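Local coordinates for programmed cell death 6-interacting protein (Homo sapiens, PDB 5WA1) that takes part in sorting cargo into multivesicular bodies, in cytokinesis and in membrane repair, here represented by its Bro1 domain, which interacts with CHMP4 proteins, at residues 296-300 with 347-353. Numbering follows the deposited sequence.
Sequences ARLQH and LKDLDPI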
ATOM      1  N   ALA A 296      18.887  17.803 -23.237  1.00 42.15           N
ATOM      2  CA  ALA A 296      17.590  17.285 -23.666  1.00 42.48           C
ATOM      3  C   ALA A 296      16.839  16.651 -22.504  1.00 42.08           C
ATOM      4  O   ALA A 296      15.620  16.816 -22.374  1.00 40.16           O
ATOM      5  CB  ALA A 296      17.770  16.266 -24.788  1.00 42.90           C
ATOM      6  N   ARG A 297      17.555  15.928 -21.645  1.00 38.07           N
ATOM      7  CA  ARG A 297      16.891  15.253 -20.535  1.00 40.32           C
ATOM      8  C   ARG A 297      16.498  16.244 -19.442  1.00 40.75           C
ATOM      9  O   ARG A 297      15.409  16.139 -18.870  1.00 39.21           O
ATOM     10  CB  ARG A 297      17.791  14.138 -20.004  1.00 35.74           C
ATOM     11  CG  ARG A 297      17.980  13.006 -21.024  1.00 37.18           C
ATOM     12  CD  ARG A 297      18.521  11.764 -20.347  1.00 39.17           C
ATOM     13  NE  ARG A 297      18.792  10.661 -21.271  1.00 40.45           N
ATOM     14  CZ  ARG A 297      17.881   9.800 -21.721  1.00 44.41           C
ATOM     15  NH1 ARG A 297      16.604   9.909 -21.354  1.00 40.17           N
ATOM     16  NH2 ARG A 297      18.248   8.826 -22.546  1.00 43.52           N
ATOM     17  N   LEU A 298      17.343  17.244 -19.175  1.00 39.67           N
ATOM     18  CA  LEU A 298      16.971  18.289 -18.226  1.00 42.18           C
ATOM     19  C   LEU A 298      15.783  19.098 -18.732  1.00 42.70           C
ATOM     20  O   LEU A 298      14.937  19.534 -17.942  1.00 40.54           O
ATOM     21  CB  LEU A 298      18.164  19.219 -17.957  1.00 41.99           C
ATOM     22  CG  LEU A 298      19.339  18.679 -17.119  1.00 40.55           C
ATOM     23  CD1 LEU A 298      20.581  19.610 -17.182  1.00 39.38           C
ATOM     24  CD2 LEU A 298      18.923  18.450 -15.671  1.00 43.62           C
ATOM     25  N   GLN A 299      15.712  19.331 -20.046  1.00 36.94           N
ATOM     26  CA  GLN A 299      14.570  20.067 -20.584  1.00 38.63           C
ATOM     27  C   GLN A 299      13.293  19.277 -20.390  1.00 41.33           C
ATOM     28  O   GLN A 299      12.237  19.852 -20.103  1.00 43.18           O
ATOM     29  CB  GLN A 299      14.773  20.394 -22.066  1.00 44.30           C
ATOM     30  CG  GLN A 299      15.781  21.516 -22.287  1.00 51.41           C
ATOM     31  CD  GLN A 299      16.044  21.825 -23.750  1.00 55.21           C
ATOM     32  OE1 GLN A 299      16.580  22.880 -24.077  1.00 52.41           O
ATOM     33  NE2 GLN A 299      15.676  20.907 -24.636  1.00 50.50           N
ATOM     34  N   HIS A 300      13.371  17.957 -20.546  1.00 37.89           N
ATOM     35  CA  HIS A 300      12.199  17.118 -20.335  1.00 37.01           C
ATOM     36  C   HIS A 300      11.786  17.107 -18.866  1.00 40.89           C
ATOM     37  O   HIS A 300      10.595  17.204 -18.551  1.00 44.39           O
ATOM     38  CB  HIS A 300      12.485  15.702 -20.828  1.00 42.55           C
ATOM     39  CG  HIS A 300      11.271  14.824 -20.859  1.00 46.17           C
ATOM     40  ND1 HIS A 300      11.333  13.464 -20.657  1.00 43.84           N
ATOM     41  CD2 HIS A 300       9.968  15.112 -21.088  1.00 48.27           C
ATOM     42  CE1 HIS A 300      10.117  12.950 -20.741  1.00 57.09           C
ATOM     43  NE2 HIS A 300       9.269  13.930 -20.995  1.00 49.51           N
ATOM     44  N   LEU A 347      13.779  14.370 -27.996  1.00 51.11           N
ATOM     45  CA  LEU A 347      13.510  13.337 -26.996  1.00 56.55           C
ATOM     46  C   LEU A 347      13.304  11.970 -27.632  1.00 54.70           C
ATOM     47  O   LEU A 347      13.723  10.951 -27.071  1.00 46.77           O
ATOM     48  CB  LEU A 347      12.287  13.710 -26.169  1.00 61.71           C
ATOM     49  CG  LEU A 347      12.551  14.739 -25.080  1.00 70.29           C
ATOM     50  CD1 LEU A 347      11.311  14.885 -24.229  1.00 65.26           C
ATOM     51  CD2 LEU A 347      13.759  14.326 -24.241  1.00 65.64           C
ATOM     52  N   LYS A 348      12.656  11.926 -28.800  1.00 56.02           N
ATOM     53  CA  LYS A 348      12.358  10.633 -29.405  1.00 62.80           C
ATOM     54  C   LYS A 348      13.598   9.959 -29.979  1.00 64.04           C
ATOM     55  O   LYS A 348      13.539   8.770 -30.312  1.00 58.32           O
ATOM     56  CB  LYS A 348      11.293  10.795 -30.496  1.00 71.54           C
ATOM     57  CG  LYS A 348      11.714  11.688 -31.650  1.00 76.12           C
ATOM     58  CD  LYS A 348      10.692  11.667 -32.780  1.00 88.89           C
ATOM     59  CE  LYS A 348       9.347  12.221 -32.338  1.00 93.10           C
ATOM     60  NZ  LYS A 348       8.373  12.262 -33.465  1.00 99.52           N
ATOM     61  N   ASP A 349      14.713  10.683 -30.096  1.00 52.95           N
ATOM     62  CA  ASP A 349      15.975  10.104 -30.530  1.00 54.09           C
ATOM     63  C   ASP A 349      16.846   9.630 -29.365  1.00 54.04           C
ATOM     64  O   ASP A 349      17.932   9.089 -29.601  1.00 63.39           O
ATOM     65  CB  ASP A 349      16.738  11.119 -31.395  1.00 54.09           C
ATOM     66  CG  ASP A 349      15.992  11.465 -32.678  1.00 68.60           C
ATOM     67  OD1 ASP A 349      15.340  10.556 -33.246  1.00 70.14           O
ATOM     68  OD2 ASP A 349      16.046  12.636 -33.114  1.00 84.71           O
ATOM     69  N   LEU A 350      16.404   9.817 -28.127  1.00 48.17           N
ATOM     70  CA  LEU A 350      17.127   9.328 -26.961  1.00 54.13           C
ATOM     71  C   LEU A 350      16.709   7.899 -26.653  1.00 65.21           C
ATOM     72  O   LEU A 350      15.564   7.501 -26.882  1.00 58.08           O
ATOM     73  CB  LEU A 350      16.867  10.221 -25.743  1.00 59.06           C
ATOM     74  CG  LEU A 350      17.493  11.623 -25.802  1.00 64.06           C
ATOM     75  CD1 LEU A 350      17.138  12.438 -24.568  1.00 59.99           C
ATOM     76  CD2 LEU A 350      19.003  11.543 -25.980  1.00 70.27           C
ATOM     77  N   ASP A 351      17.653   7.118 -26.142  1.00 61.80           N
ATOM     78  CA  ASP A 351      17.327   5.755 -25.779  1.00 60.16           C
ATOM     79  C   ASP A 351      16.477   5.757 -24.511  1.00 56.43           C
ATOM     80  O   ASP A 351      16.596   6.657 -23.675  1.00 54.50           O
ATOM     81  CB  ASP A 351      18.599   4.932 -25.582  1.00 63.23           C
ATOM     82  CG  ASP A 351      19.404   4.801 -26.868  1.00 82.97           C
ATOM     83  OD1 ASP A 351      19.124   3.874 -27.660  1.00 86.41           O
ATOM     84  OD2 ASP A 351      20.307   5.639 -27.095  1.00 94.62           O
ATOM     85  N   PRO A 352      15.570   4.795 -24.369  1.00 56.85           N
ATOM     86  CA  PRO A 352      14.717   4.773 -23.179  1.00 53.31           C
ATOM     87  C   PRO A 352      15.524   4.479 -21.927  1.00 44.56           C
ATOM     88  O   PRO A 352      16.506   3.734 -21.955  1.00 52.71           O
ATOM     89  CB  PRO A 352      13.718   3.644 -23.471  1.00 57.09           C
ATOM     90  CG  PRO A 352      14.422   2.770 -24.469  1.00 67.93           C
ATOM     91  CD  PRO A 352      15.235   3.714 -25.315  1.00 58.54           C
ATOM     92  N   ILE A 353      15.107   5.096 -20.820  1.00 43.00           N
ATOM     93  CA  ILE A 353      15.661   4.729 -19.522  1.00 47.97           C
ATOM     94  C   ILE A 353      15.115   3.363 -19.133  1.00 54.48           C
ATOM     95  O   ILE A 353      13.930   3.069 -19.342  1.00 51.16           O
ATOM     96  CB  ILE A 353      15.322   5.797 -18.467  1.00 41.19           C
ATOM     97  CG1 ILE A 353      15.867   7.164 -18.909  1.00 44.42           C
ATOM     98  CG2 ILE A 353      15.861   5.402 -17.097  1.00 41.57           C
ATOM     99  CD1 ILE A 353      15.347   8.344 -18.093  1.00 40.95           C
TER
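L347 opens the contact from a single 3-10 turn, identified by the 3.1 Å hydrogen bond from L350 N back to L347 O. Its CD1 sits 3.6 Å from the centroid of the H300 ring and 23° off the ring normal, a CH-pi contact over the face, while L347 CD2 lies 3.6 Å from A296 O. The H300 ring is also hydrogen-bonded through ND1 to E278 of helix 262-287. The turn brings L350 back to the helix: L350 CD1 is 3.9 Å from A296 CB and 3.7 Å from R297 CG, and L350 CB lies over one face of the guanidinium. From here the chain is extended. D351 contributes its backbone, with R297 NH2 donating to D351 O at 3.0 Å and 167°, nearly linear and close to the guanidinium plane. I353 then places CG1 3.7 Å from R297 NH1. Salt bridges to E293 and E278 hold the same arginine, so R297 links its own helix, helix 262-287 and the D351 carbonyl. The geometry is that of an irregular segment following helix 319-340 and packed against helix 291-311, which forms a hairpin with helix 262-287, within the elongated, TPR-related helical solenoid of the Bro1 domain.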